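Local coordinates for ABC transporter substrate-binding protein (Staphylococcus aureus subsp. aureus NCTC 8325, PDB 3UN6) that binds zinc and probably serves as the substrate-binding component of an ABC-type import system, although its natural ligand is not established, at residues Ala218-Val222 with Thr285-Tyr291. Sequence-based numbering, arbitrary orientation.
Sequences AYCCV and TIKPSGY. With ZN (zinc ion), chain B.
Residues 218-222 run extended through Tyr219, kink at Cys220 (phi/psi -125/-77) and enter a strand at Cys221. Residues 285-291 are extended up to the N-cap Lys287, then start a helix at Pro288, where Tyr291 N donates a hydrogen bond to Lys287 O at 2.9 Å. CA atoms lie 6.7 Å apart for Tyr219-Gly290 and 8.3 Å for Val222-Ile286. Tyr219 (chi1 m) reaches into the bend before the helix. Its OH accepts a hydrogen bond from Lys287 N at 3.1 Å. Tyr219 CE2 sits 3.4 Å from Gly290 C, where a beta carbon on Gly290 would clash with the ring. Water 1 links Tyr219 N (2.9 Å) to Gly290 O (3.0 Å). Val222 CG1 meets Ile286 CD1 at 3.8 Å. Out of reach of residues 285-291, Cys220 SG and Cys221 SG bind zinc at 2.4 and 2.3 Å, with His46 and water 2. The contact thus joins the zinc-binding cysteine pair at the start of strand 221-225, in a PBP-type fold, to helix 288-300. Strand 221-225 lies between strands 89-93 and 108-110, while Tyr291 packs on helix 94-102.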
loop_
_atom_site.group_PDB
_atom_site.type_symbol
_atom_site.label_atom_id
_atom_site.label_comp_id
_atom_site.label_asym_id
_atom_site.label_seq_id
_atom_site.Cartn_x
_atom_site.Cartn_y
_atom_site.Cartn_z
ATOM N N ALA A 218 -7.349 8.255 0.994
ATOM C CA ALA A 218 -6.204 8.500 0.153
ATOM C C ALA A 218 -5.760 7.168 -0.434
ATOM O O ALA A 218 -5.597 6.189 0.283
ATOM C CB ALA A 218 -5.062 9.113 0.973
ATOM N N TYR A 219 -5.568 7.105 -1.739
ATOM C CA TYR A 219 -5.089 5.874 -2.312
ATOM C C TYR A 219 -3.645 5.646 -1.844
ATOM O O TYR A 219 -2.874 6.607 -1.658
ATOM C CB TYR A 219 -5.161 5.899 -3.838
ATOM C CG TYR A 219 -6.541 5.910 -4.446
ATOM C CD1 TYR A 219 -7.679 5.556 -3.709
ATOM C CD2 TYR A 219 -6.696 6.150 -5.806
ATOM C CE1 TYR A 219 -8.939 5.529 -4.306
ATOM C CE2 TYR A 219 -7.937 6.102 -6.414
ATOM C CZ TYR A 219 -9.057 5.797 -5.661
ATOM O OH TYR A 219 -10.283 5.757 -6.269
ATOM N N CYS A 220 -3.298 4.377 -1.615
ATOM C CA CYS A 220 -1.944 4.012 -1.219
ATOM C C CYS A 220 -1.346 2.964 -2.168
ATOM O O CYS A 220 -0.535 3.287 -3.004
ATOM C CB CYS A 220 -1.906 3.536 0.230
ATOM S SG CYS A 220 -0.207 3.264 0.837
ATOM N N CYS A 221 -1.734 1.712 -2.033
ATOM C CA CYS A 221 -1.199 0.682 -2.896
ATOM C C CYS A 221 -2.152 0.282 -4.011
ATOM O O CYS A 221 -3.368 0.240 -3.829
ATOM C CB CYS A 221 -0.806 -0.553 -2.095
ATOM S SG CYS A 221 0.695 -0.336 -1.062
ATOM N N VAL A 222 -1.572 -0.075 -5.148
ATOM C CA VAL A 222 -2.328 -0.521 -6.330
ATOM C C VAL A 222 -1.724 -1.817 -6.877
ATOM O O VAL A 222 -0.542 -2.113 -6.661
ATOM C CB VAL A 222 -2.260 0.535 -7.501
ATOM C CG1 VAL A 222 -3.183 1.714 -7.231
ATOM C CG2 VAL A 222 -0.821 0.969 -7.748
ATOM N N THR A 285 -11.996 -0.352 -7.712
ATOM C CA THR A 285 -11.828 0.464 -8.921
ATOM C C THR A 285 -10.884 1.633 -8.608
ATOM O O THR A 285 -11.020 2.280 -7.558
ATOM C CB THR A 285 -13.156 1.084 -9.329
ATOM O OG1 THR A 285 -14.108 0.054 -9.597
ATOM C CG2 THR A 285 -13.016 1.970 -10.606
ATOM N N ILE A 286 -9.935 1.899 -9.494
ATOM C CA ILE A 286 -9.102 3.083 -9.371
ATOM C C ILE A 286 -9.908 4.204 -10.036
ATOM O O ILE A 286 -9.964 4.307 -11.261
ATOM C CB ILE A 286 -7.765 2.957 -10.092
ATOM C CG1 ILE A 286 -6.909 1.844 -9.460
ATOM C CG2 ILE A 286 -7.034 4.285 -10.019
ATOM C CD1 ILE A 286 -5.549 1.622 -10.186
ATOM N N LYS A 287 -10.571 5.008 -9.237
ATOM C CA LYS A 287 -11.425 6.046 -9.782
ATOM C C LYS A 287 -10.633 7.275 -10.179
ATOM O O LYS A 287 -9.617 7.618 -9.542
ATOM C CB LYS A 287 -12.533 6.412 -8.797
ATOM C CG LYS A 287 -13.473 5.271 -8.496
ATOM C CD LYS A 287 -14.564 5.722 -7.574
ATOM C CE LYS A 287 -15.347 4.558 -7.017
ATOM N NZ LYS A 287 -16.450 5.058 -6.123
ATOM N N PRO A 288 -11.063 7.931 -11.257
ATOM C CA PRO A 288 -10.375 9.139 -11.688
ATOM C C PRO A 288 -10.239 10.178 -10.562
ATOM O O PRO A 288 -9.174 10.784 -10.385
ATOM C CB PRO A 288 -11.282 9.674 -12.793
ATOM C CG PRO A 288 -11.916 8.437 -13.392
ATOM C CD PRO A 288 -12.096 7.490 -12.219
ATOM N N SER A 289 -11.296 10.357 -9.780
ATOM C CA SER A 289 -11.280 11.346 -8.707
ATOM C C SER A 289 -10.207 11.020 -7.668
ATOM O O SER A 289 -9.437 11.896 -7.236
ATOM C CB SER A 289 -12.678 11.444 -8.063
ATOM O OG SER A 289 -13.073 10.174 -7.551
ATOM N N GLY A 290 -10.137 9.753 -7.273
ATOM C CA GLY A 290 -9.128 9.326 -6.312
ATOM C C GLY A 290 -7.733 9.460 -6.882
ATOM O O GLY A 290 -6.786 9.861 -6.178
ATOM N N TYR A 291 -7.585 9.122 -8.156
ATOM C CA TYR A 291 -6.280 9.236 -8.811
ATOM C C TYR A 291 -5.863 10.719 -8.912
ATOM O O TYR A 291 -4.695 11.092 -8.682
ATOM C CB TYR A 291 -6.295 8.573 -10.199
ATOM C CG TYR A 291 -4.961 8.643 -10.873
ATOM C CD1 TYR A 291 -4.688 9.590 -11.855
ATOM C CD2 TYR A 291 -3.940 7.778 -10.496
ATOM C CE1 TYR A 291 -3.410 9.658 -12.460
ATOM C CE2 TYR A 291 -2.701 7.852 -11.069
ATOM C CZ TYR A 291 -2.438 8.789 -12.056
ATOM O OH TYR A 291 -1.179 8.815 -12.620
HETATM ZN ZN ZN B . 0.227 0.913 0.791
HETATM O O HOH W 1 -6.668 9.300 -3.230
HETATM O O HOH W 2 2.217 0.770 2.104
#